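Local coordinates for protein squalene synthase HpnC (Alicyclobacillus acidocaldarius subsp. acidocaldarius, PDB 4HD1) that probably takes part in squalene biosynthesis, acting on a prenyl diphosphate substrate as squalene and phytoene synthases do, at residues Met171-Ile174 with Asp175-Leu178; Ala195-Asp198 with Asp199-Arg203; Ala254-Arg258 with Gln259-Pro263. All blocks are in the same frame, centred on the assembly; numbering follows the deposited sequence.

Contact 1 (Met171-Ile174 with Asp175-Leu178); sequences MQDI and DRDL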
HETATM    1  N   MSE A 171     -11.574  -3.834   5.940  1.00 75.05           N
HETATM    2  CA  MSE A 171     -12.944  -3.957   6.439  1.00 78.60           C
HETATM    3  C   MSE A 171     -13.919  -4.505   5.398  1.00 79.09           C
HETATM    4  O   MSE A 171     -14.767  -5.332   5.723  1.00 82.69           O
HETATM    5  CB  MSE A 171     -13.440  -2.638   7.033  1.00 74.97           C
HETATM    6  CG  MSE A 171     -12.652  -2.156   8.253  1.00 79.48           C
HETATM    7 SE   MSE A 171     -12.454  -3.481   9.687  1.00 87.75          SE
HETATM    8  CE  MSE A 171     -10.674  -4.194   9.296  1.00 79.48           C
ATOM      9  N   GLN A 172     -13.790  -4.069   4.150  1.00 77.15           N
ATOM     10  CA  GLN A 172     -14.624  -4.625   3.087  1.00 79.32           C
ATOM     11  C   GLN A 172     -14.185  -6.037   2.666  1.00 80.92           C
ATOM     12  O   GLN A 172     -14.882  -6.692   1.892  1.00 78.74           O
ATOM     13  CB  GLN A 172     -14.684  -3.688   1.877  1.00 79.34           C
ATOM     14  CG  GLN A 172     -13.446  -3.713   0.995  1.00 82.10           C
ATOM     15  CD  GLN A 172     -13.705  -3.206  -0.416  1.00 88.98           C
ATOM     16  OE1 GLN A 172     -14.833  -2.872  -0.783  1.00 93.23           O
ATOM     17  NE2 GLN A 172     -12.651  -3.155  -1.220  1.00 93.10           N
ATOM     18  N   ASP A 173     -13.046  -6.501   3.183  1.00 79.77           N
ATOM     19  CA  ASP A 173     -12.477  -7.793   2.777  1.00 84.79           C
ATOM     20  C   ASP A 173     -12.356  -8.825   3.903  1.00 86.03           C
ATOM     21  O   ASP A 173     -11.519  -9.718   3.827  1.00 89.81           O
ATOM     22  CB  ASP A 173     -11.098  -7.596   2.126  1.00 85.00           C
ATOM     23  CG  ASP A 173     -11.171  -6.953   0.746  1.00 87.71           C
ATOM     24  OD1 ASP A 173     -12.261  -6.916   0.134  1.00 94.17           O
ATOM     25  OD2 ASP A 173     -10.116  -6.487   0.268  1.00 85.31           O
ATOM     26  N   ILE A 174     -13.189  -8.708   4.934  1.00 88.77           N
ATOM     27  CA  ILE A 174     -13.175  -9.660   6.051  1.00 90.21           C
ATOM     28  C   ILE A 174     -13.346 -11.103   5.551  1.00 91.31           C
ATOM     29  O   ILE A 174     -12.613 -12.001   5.973  1.00 87.87           O
ATOM     30  CB  ILE A 174     -14.260  -9.337   7.114  1.00 89.94           C
ATOM     31  CG1 ILE A 174     -14.192  -7.874   7.580  1.00 88.24           C
ATOM     32  CG2 ILE A 174     -14.157 -10.277   8.305  1.00 88.97           C
ATOM     33  CD1 ILE A 174     -12.915  -7.480   8.292  1.00 86.57           C
ATOM     34  N   ASP A 175     -14.304 -11.309   4.645  1.00 91.95           N
ATOM     35  CA  ASP A 175     -14.571 -12.630   4.072  1.00 91.76           C
ATOM     36  C   ASP A 175     -13.382 -13.193   3.306  1.00 92.74           C
ATOM     37  O   ASP A 175     -12.933 -14.307   3.585  1.00 94.83           O
ATOM     38  CB  ASP A 175     -15.811 -12.606   3.173  1.00 94.32           C
ATOM     39  CG  ASP A 175     -16.943 -13.483   3.698  1.00 99.23           C
ATOM     40  OD1 ASP A 175     -16.770 -14.196   4.713  1.00 95.24           O
ATOM     41  OD2 ASP A 175     -18.021 -13.467   3.069  1.00101.83           O
ATOM     42  N   ARG A 176     -12.877 -12.417   2.348  1.00 90.90           N
ATOM     43  CA  ARG A 176     -11.721 -12.818   1.550  1.00 91.63           C
ATOM     44  C   ARG A 176     -10.545 -13.221   2.443  1.00 90.40           C
ATOM     45  O   ARG A 176      -9.940 -14.274   2.234  1.00 90.65           O
ATOM     46  CB  ARG A 176     -11.313 -11.697   0.584  1.00 92.68           C
ATOM     47  CG  ARG A 176     -10.153 -12.048  -0.338  1.00 97.83           C
ATOM     48  CD  ARG A 176      -9.828 -10.913  -1.297  1.00108.68           C
ATOM     49  NE  ARG A 176     -10.838 -10.770  -2.347  1.00116.72           N
ATOM     50  CZ  ARG A 176     -10.851  -9.799  -3.260  1.00121.46           C
ATOM     51  NH1 ARG A 176      -9.907  -8.865  -3.267  1.00122.84           N
ATOM     52  NH2 ARG A 176     -11.814  -9.759  -4.171  1.00125.60           N
ATOM     53  N   ASP A 177     -10.249 -12.387   3.443  1.00 88.72           N
ATOM     54  CA  ASP A 177      -9.119 -12.597   4.350  1.00 88.33           C
ATOM     55  C   ASP A 177      -9.300 -13.828   5.227  1.00 89.18           C
ATOM     56  O   ASP A 177      -8.335 -14.545   5.507  1.00 86.90           O
ATOM     57  CB  ASP A 177      -8.885 -11.360   5.227  1.00 87.29           C
ATOM     58  CG  ASP A 177      -8.299 -10.182   4.449  1.00 91.69           C
ATOM     59  OD1 ASP A 177      -7.602 -10.421   3.439  1.00 83.34           O
ATOM     60  OD2 ASP A 177      -8.534  -9.014   4.855  1.00 96.71           O
ATOM     61  N   LEU A 178     -10.537 -14.061   5.661  1.00 91.66           N
ATOM     62  CA  LEU A 178     -10.867 -15.219   6.487  1.00 94.50           C
ATOM     63  C   LEU A 178     -10.549 -16.509   5.744  1.00 92.88           C
ATOM     64  O   LEU A 178      -9.891 -17.395   6.285  1.00 86.44           O
ATOM     65  CB  LEU A 178     -12.340 -15.188   6.901  1.00 93.38           C
ATOM     66  CG  LEU A 178     -12.817 -16.275   7.866  1.00 98.20           C
ATOM     67  CD1 LEU A 178     -12.230 -16.075   9.258  1.00 96.63           C
ATOM     68  CD2 LEU A 178     -14.336 -16.292   7.917  1.00 97.83           C
TER
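D173 and I174 start a new helical turn where helix 152-172 gives way to helix 174-179, the amide N of D177 bonding to O of D173 at 3.0 Å (165° at the hydrogen) and N of L178 to O of I174 at 2.9 Å. D173 sits just before the second helix, but its carboxylate makes no capping bond. D177 folds its carboxylate back over the preceding turn: CG lies beside the backbone N (chi1 -72°), which sets OD2 3.2 Å from O of D173, two acceptors, not a bond. The spacing D173-X-X-X-D177 fits the second aspartate-rich motif of squalene and phytoene synthases, which in relatives, and probably here, binds diphosphate through magnesium. The two carboxylates point broadly the same way, OD2 of D173 and OD2 of D177 being 5.5 Å apart. For D177, an alanine here is likely to leave D173 without its acidic mate and the motif short of one carboxylate. R176, bent at chi3 (-73°), brings NH1 to 4.3 Å from OD2 of D173; this oxygen lies well out of the guanidinium plane, so any attraction of charge would be distant. I174 turns inward against V185 and P263, and M171 meets I256.

Contact 2 (Ala195-Asp198 with Asp199-Arg203); sequences ATLD and DIRAR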
ATOM      1  N   ALA A 195     -17.745  -8.993  21.618  1.00131.77           N
ATOM      2  CA  ALA A 195     -17.602  -9.963  20.539  1.00129.68           C
ATOM      3  C   ALA A 195     -16.221 -10.611  20.606  1.00124.19           C
ATOM      4  O   ALA A 195     -15.354 -10.161  21.358  1.00125.76           O
ATOM      5  CB  ALA A 195     -17.824  -9.297  19.188  1.00120.28           C
ATOM      6  N   THR A 196     -16.025 -11.678  19.830  1.00121.06           N
ATOM      7  CA  THR A 196     -14.744 -12.376  19.782  1.00123.95           C
ATOM      8  C   THR A 196     -14.370 -12.697  18.343  1.00118.87           C
ATOM      9  O   THR A 196     -15.179 -12.519  17.431  1.00122.41           O
ATOM     10  CB  THR A 196     -14.795 -13.697  20.566  1.00124.90           C
ATOM     11  OG1 THR A 196     -15.938 -14.450  20.143  1.00118.17           O
ATOM     12  CG2 THR A 196     -14.867 -13.442  22.069  1.00129.29           C
ATOM     13  N   LEU A 197     -13.143 -13.180  18.147  1.00119.70           N
ATOM     14  CA  LEU A 197     -12.681 -13.607  16.828  1.00120.33           C
ATOM     15  C   LEU A 197     -13.487 -14.799  16.297  1.00121.09           C
ATOM     16  O   LEU A 197     -13.593 -14.988  15.082  1.00113.62           O
ATOM     17  CB  LEU A 197     -11.188 -13.946  16.862  1.00119.31           C
ATOM     18  CG  LEU A 197     -10.157 -12.827  17.095  1.00105.31           C
ATOM     19  CD1 LEU A 197      -8.813 -13.459  17.417  1.00 87.11           C
ATOM     20  CD2 LEU A 197     -10.025 -11.890  15.899  1.00100.74           C
ATOM     21  N   ASP A 198     -14.054 -15.588  17.213  1.00123.29           N
ATOM     22  CA  ASP A 198     -14.922 -16.717  16.860  1.00121.25           C
ATOM     23  C   ASP A 198     -16.150 -16.288  16.061  1.00114.21           C
ATOM     24  O   ASP A 198     -16.583 -17.004  15.158  1.00108.49           O
ATOM     25  CB  ASP A 198     -15.351 -17.498  18.110  1.00123.17           C
ATOM     26  CG  ASP A 198     -14.470 -18.709  18.378  1.00124.67           C
ATOM     27  OD1 ASP A 198     -14.516 -19.236  19.511  1.00132.24           O
ATOM     28  OD2 ASP A 198     -13.737 -19.144  17.462  1.00110.40           O
ATOM     29  N   ASP A 199     -16.704 -15.124  16.400  1.00116.17           N
ATOM     30  CA  ASP A 199     -17.811 -14.538  15.646  1.00116.35           C
ATOM     31  C   ASP A 199     -17.423 -14.324  14.185  1.00109.18           C
ATOM     32  O   ASP A 199     -18.201 -14.626  13.278  1.00106.87           O
ATOM     33  CB  ASP A 199     -18.247 -13.206  16.267  1.00119.08           C
ATOM     34  CG  ASP A 199     -18.936 -13.372  17.611  1.00126.24           C
ATOM     35  OD1 ASP A 199     -19.792 -14.278  17.744  1.00123.10           O
ATOM     36  OD2 ASP A 199     -18.631 -12.577  18.530  1.00117.05           O
ATOM     37  N   ILE A 200     -16.211 -13.807  13.975  1.00105.44           N
ATOM     38  CA  ILE A 200     -15.677 -13.547  12.638  1.00105.01           C
ATOM     39  C   ILE A 200     -15.473 -14.862  11.884  1.00102.78           C
ATOM     40  O   ILE A 200     -15.835 -14.975  10.710  1.00105.99           O
ATOM     41  CB  ILE A 200     -14.349 -12.737  12.694  1.00103.68           C
ATOM     42  CG1 ILE A 200     -14.531 -11.394  13.428  1.00 96.93           C
ATOM     43  CG2 ILE A 200     -13.753 -12.540  11.304  1.00102.45           C
ATOM     44  CD1 ILE A 200     -15.541 -10.440  12.808  1.00 96.59           C
ATOM     45  N   ARG A 201     -14.900 -15.850  12.570  1.00101.91           N
ATOM     46  CA  ARG A 201     -14.679 -17.176  11.992  1.00109.25           C
ATOM     47  C   ARG A 201     -16.010 -17.838  11.606  1.00106.89           C
ATOM     48  O   ARG A 201     -16.130 -18.422  10.525  1.00109.51           O
ATOM     49  CB  ARG A 201     -13.860 -18.068  12.952  1.00106.97           C
ATOM     50  CG  ARG A 201     -12.439 -17.553  13.210  1.00108.74           C
ATOM     51  CD  ARG A 201     -11.633 -18.500  14.102  1.00109.27           C
ATOM     52  NE  ARG A 201     -10.265 -17.999  14.310  1.00121.85           N
ATOM     53  CZ  ARG A 201      -9.816 -17.425  15.432  1.00122.15           C
ATOM     54  NH1 ARG A 201     -10.619 -17.292  16.490  1.00127.40           N
ATOM     55  NH2 ARG A 201      -8.552 -17.000  15.500  1.00128.25           N
ATOM     56  N   ALA A 202     -17.008 -17.716  12.485  1.00106.53           N
ATOM     57  CA  ALA A 202     -18.352 -18.250  12.233  1.00109.10           C
ATOM     58  C   ALA A 202     -19.226 -17.270  11.438  1.00108.70           C
ATOM     59  O   ALA A 202     -20.453 -17.405  11.407  1.00111.75           O
ATOM     60  CB  ALA A 202     -19.026 -18.631  13.546  1.00107.61           C
ATOM     61  N   ARG A 203     -18.582 -16.286  10.808  1.00107.17           N
ATOM     62  CA  ARG A 203     -19.236 -15.316   9.912  1.00111.25           C
ATOM     63  C   ARG A 203     -20.552 -14.746  10.461  1.00111.94           C
ATOM     64  O   ARG A 203     -21.515 -14.516   9.699  1.00118.98           O
ATOM     65  CB  ARG A 203     -19.423 -15.920   8.508  1.00110.57           C
ATOM     66  CG  ARG A 203     -18.111 -16.394   7.875  1.00109.52           C
ATOM     67  CD  ARG A 203     -18.305 -17.138   6.558  1.00110.54           C
ATOM     68  NE  ARG A 203     -18.529 -16.231   5.433  1.00117.01           N
ATOM     69  CZ  ARG A 203     -19.703 -16.043   4.840  1.00118.77           C
ATOM     70  NH1 ARG A 203     -20.779 -16.703   5.253  1.00116.93           N
ATOM     71  NH2 ARG A 203     -19.805 -15.200   3.825  1.00118.89           N
TER
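CG of D199 stands opposite its carbonyl carbon and beside the backbone N (chi1 -70°), which swings the carboxylate back toward the residues leading into helix 197-201, where OD2 meets the amide of T196. R201 has the same first torsion (chi1 -64°) followed by a chain extended from CG to NE, and its guanidinium thereby reaches back across the side chains of L197 and D198. N of T196 donates to OD2 of D199 at 3.0 Å, reaching the anti side of that oxygen and standing somewhat out of the carboxylate plane. CB of A195 presses on the same OD2 at 3.4 Å. In return the amide N of D199 gives only a weak bond to O of T196, so the carboxylate of D199 provides the stronger tie between this turn and the chain before it. Its other oxygen, OD1, forms a salt bridge with R204, so both oxygens of the buried carboxylate have partners.

On the other side of the turn R201 lays NH1 against CB of L197 at 3.4 Å, while NH2 approaches CD1 of L197. OD2 of D198 lies near the guanidinium plane at its edge, 3.8 Å from NH1, a long salt bridge between groups whose planes stand 77° apart. The backbone continues helically, with N of R201 bonded to O of L197 at 3.0 Å and N of A202 to O of D198 at 2.8 Å. A Schellman motif then ends the helix, with R203 as C-prime residue at positive phi, N of R203 bonding to O of I200 and N of R204 to O of D199. This short helix rests on helix 187-191, where L190 receives A195, L197 and I200, while I200 also reaches I174 of helix 174-179.

Contact 3 (Ala254-Arg258 with Gln259-Pro263); sequences AAIRR and QGYNP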
ATOM      1  N   ALA A 254     -18.535   4.220   2.954  1.00 84.05           N
ATOM      2  CA  ALA A 254     -19.946   4.533   2.748  1.00 84.68           C
ATOM      3  C   ALA A 254     -20.770   3.295   2.405  1.00 82.75           C
ATOM      4  O   ALA A 254     -21.901   3.163   2.859  1.00 88.17           O
ATOM      5  CB  ALA A 254     -20.102   5.608   1.677  1.00 82.95           C
ATOM      6  N   ALA A 255     -20.199   2.386   1.621  1.00 81.72           N
ATOM      7  CA  ALA A 255     -20.867   1.123   1.291  1.00 87.29           C
ATOM      8  C   ALA A 255     -20.978   0.194   2.503  1.00 90.75           C
ATOM      9  O   ALA A 255     -21.957  -0.546   2.631  1.00100.06           O
ATOM     10  CB  ALA A 255     -20.157   0.420   0.143  1.00 82.59           C
ATOM     11  N   ILE A 256     -19.974   0.234   3.381  1.00 86.67           N
ATOM     12  CA  ILE A 256     -19.981  -0.545   4.623  1.00 86.62           C
ATOM     13  C   ILE A 256     -21.088  -0.042   5.551  1.00 87.55           C
ATOM     14  O   ILE A 256     -21.849  -0.835   6.112  1.00 88.20           O
ATOM     15  CB  ILE A 256     -18.598  -0.521   5.324  1.00 85.06           C
ATOM     16  CG1 ILE A 256     -17.579  -1.335   4.516  1.00 79.24           C
ATOM     17  CG2 ILE A 256     -18.689  -1.065   6.750  1.00 79.80           C
ATOM     18  CD1 ILE A 256     -16.132  -1.045   4.858  1.00 76.14           C
ATOM     19  N   ARG A 257     -21.178   1.279   5.686  1.00 87.12           N
ATOM     20  CA  ARG A 257     -22.248   1.925   6.447  1.00 91.48           C
ATOM     21  C   ARG A 257     -23.625   1.565   5.886  1.00 91.86           C
ATOM     22  O   ARG A 257     -24.550   1.267   6.641  1.00 90.83           O
ATOM     23  CB  ARG A 257     -22.066   3.447   6.455  1.00 85.02           C
ATOM     24  CG  ARG A 257     -20.797   3.914   7.143  1.00 80.75           C
ATOM     25  CD  ARG A 257     -20.907   5.363   7.573  1.00 83.21           C
ATOM     26  NE  ARG A 257     -19.596   5.911   7.907  1.00 85.29           N
ATOM     27  CZ  ARG A 257     -18.803   6.535   7.040  1.00 85.09           C
ATOM     28  NH1 ARG A 257     -19.190   6.700   5.782  1.00 87.88           N
ATOM     29  NH2 ARG A 257     -17.622   6.999   7.432  1.00 77.64           N
ATOM     30  N   ARG A 258     -23.734   1.583   4.559  1.00 91.67           N
ATOM     31  CA  ARG A 258     -24.965   1.250   3.846  1.00 99.47           C
ATOM     32  C   ARG A 258     -25.224  -0.265   3.834  1.00105.63           C
ATOM     33  O   ARG A 258     -26.147  -0.741   3.172  1.00112.72           O
ATOM     34  CB  ARG A 258     -24.874   1.789   2.413  1.00105.22           C
ATOM     35  CG  ARG A 258     -26.159   1.733   1.596  1.00112.17           C
ATOM     36  CD  ARG A 258     -25.849   1.519   0.120  1.00119.67           C
ATOM     37  NE  ARG A 258     -24.909   2.515  -0.396  1.00116.68           N
ATOM     38  CZ  ARG A 258     -23.766   2.233  -1.022  1.00109.78           C
ATOM     39  NH1 ARG A 258     -23.390   0.971  -1.226  1.00102.10           N
ATOM     40  NH2 ARG A 258     -22.993   3.224  -1.446  1.00 99.09           N
ATOM     41  N   GLN A 259     -24.401  -1.018   4.560  1.00107.98           N
ATOM     42  CA  GLN A 259     -24.608  -2.455   4.731  1.00109.83           C
ATOM     43  C   GLN A 259     -24.742  -2.810   6.207  1.00104.51           C
ATOM     44  O   GLN A 259     -24.633  -3.977   6.585  1.00102.66           O
ATOM     45  CB  GLN A 259     -23.474  -3.254   4.085  1.00108.20           C
ATOM     46  CG  GLN A 259     -23.658  -3.486   2.593  1.00115.11           C
ATOM     47  CD  GLN A 259     -22.399  -3.999   1.918  1.00116.35           C
ATOM     48  OE1 GLN A 259     -22.375  -5.110   1.390  1.00118.34           O
ATOM     49  NE2 GLN A 259     -21.344  -3.192   1.936  1.00115.10           N
ATOM     50  N   GLY A 260     -24.982  -1.790   7.029  1.00100.98           N
ATOM     51  CA  GLY A 260     -25.131  -1.957   8.472  1.00100.11           C
ATOM     52  C   GLY A 260     -23.914  -2.572   9.134  1.00 98.14           C
ATOM     53  O   GLY A 260     -24.041  -3.286  10.128  1.00 99.59           O
ATOM     54  N   TYR A 261     -22.736  -2.299   8.571  1.00 93.03           N
ATOM     55  CA  TYR A 261     -21.459  -2.785   9.100  1.00 92.09           C
ATOM     56  C   TYR A 261     -21.389  -4.318   9.124  1.00 94.05           C
ATOM     57  O   TYR A 261     -20.858  -4.930  10.061  1.00 97.46           O
ATOM     58  CB  TYR A 261     -21.162  -2.151  10.470  1.00 93.34           C
ATOM     59  CG  TYR A 261     -21.256  -0.641  10.444  1.00 91.61           C
ATOM     60  CD1 TYR A 261     -22.433   0.011  10.807  1.00 94.52           C
ATOM     61  CD2 TYR A 261     -20.178   0.134  10.025  1.00 89.50           C
ATOM     62  CE1 TYR A 261     -22.530   1.393  10.769  1.00 94.98           C
ATOM     63  CE2 TYR A 261     -20.262   1.518   9.985  1.00 89.44           C
ATOM     64  CZ  TYR A 261     -21.440   2.142  10.358  1.00 91.70           C
ATOM     65  OH  TYR A 261     -21.528   3.513  10.317  1.00 86.20           O
ATOM     66  N   ASN A 262     -21.927  -4.921   8.067  1.00 92.69           N
ATOM     67  CA  ASN A 262     -21.981  -6.365   7.924  1.00100.21           C
ATOM     68  C   ASN A 262     -21.132  -6.859   6.747  1.00 99.88           C
ATOM     69  O   ASN A 262     -21.519  -6.681   5.589  1.00101.63           O
ATOM     70  CB  ASN A 262     -23.443  -6.821   7.765  1.00101.25           C
ATOM     71  CG  ASN A 262     -23.571  -8.305   7.453  1.00105.67           C
ATOM     72  OD1 ASN A 262     -23.151  -9.156   8.234  1.00109.36           O
ATOM     73  ND2 ASN A 262     -24.158  -8.618   6.305  1.00101.75           N
ATOM     74  N   PRO A 263     -19.965  -7.472   7.036  1.00103.31           N
ATOM     75  CA  PRO A 263     -19.276  -8.214   5.979  1.00103.42           C
ATOM     76  C   PRO A 263     -20.016  -9.537   5.747  1.00108.29           C
ATOM     77  O   PRO A 263     -21.144  -9.693   6.218  1.00114.79           O
ATOM     78  CB  PRO A 263     -17.889  -8.450   6.574  1.00103.55           C
ATOM     79  CG  PRO A 263     -18.125  -8.512   8.048  1.00104.75           C
ATOM     80  CD  PRO A 263     -19.233  -7.528   8.318  1.00104.36           C
TER
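A Schellman motif ends helix 236-257, with G260 as its C-prime residue: N of Y261 bonds to O of I256 at 3.0 Å and N of G260 to O of R257 at 3.1 Å. Positive phi at G260 (59°), which glycine adopts readily, and again at Y261 turns the chain out of the helix. O of I256 also accepts the amide of Q259, and its two donors arrive from opposite faces of the carbonyl plane, so one oxygen holds both the last turn and the departing loop. Q259 adds a side-chain bond. With CG beside the backbone N (chi1 -84°) and the chain extended beyond it, the side chain reaches back to the last turn, where NE2 meets O of A255 at 2.8 Å from above the carbonyl plane, with this oxygen close to the plane of the glutamine amide.

The ring of Y261 folds back on the helix end. CA of R257 lies over one face, 4.2 Å from the centroid, a CH-pi contact, while CG2 of I256 touches CD2 at 3.8 Å. The aliphatic part of R257 runs past the phenol, bringing CG to 3.3 Å from OH of Y261; this OH lies at the guanidinium edge, in its plane but still 3.9 Å from NE, the planes of ring and guanidinium being 82° apart. NH2 of R257 hydrogen-bonds Q221 of helix 207-227, the helix that also receives Y261 at A214 and both I256 and R257 at V217.

Overall arrangement
The three contacts follow one another along the chain and gather on the same side of this all-helical protein. Contact 1 lies between the other two, its centre about 12 Å from that of contact 2 and about 13 Å from that of contact 3. OD2 of D175 and NH2 of R203 form a salt bridge of 2.6 Å between contacts 1 and 2, beside packing of L178 on the same arginine. Contact 1 also packs on contact 3 through apolar side chains. Contacts 2 and 3 do not touch, their nearest atoms being about 6 Å apart. The aspartate-rich segment, probably a metal-diphosphate site as in relatives, is thus bordered by a short helix and by the end of helix 236-257.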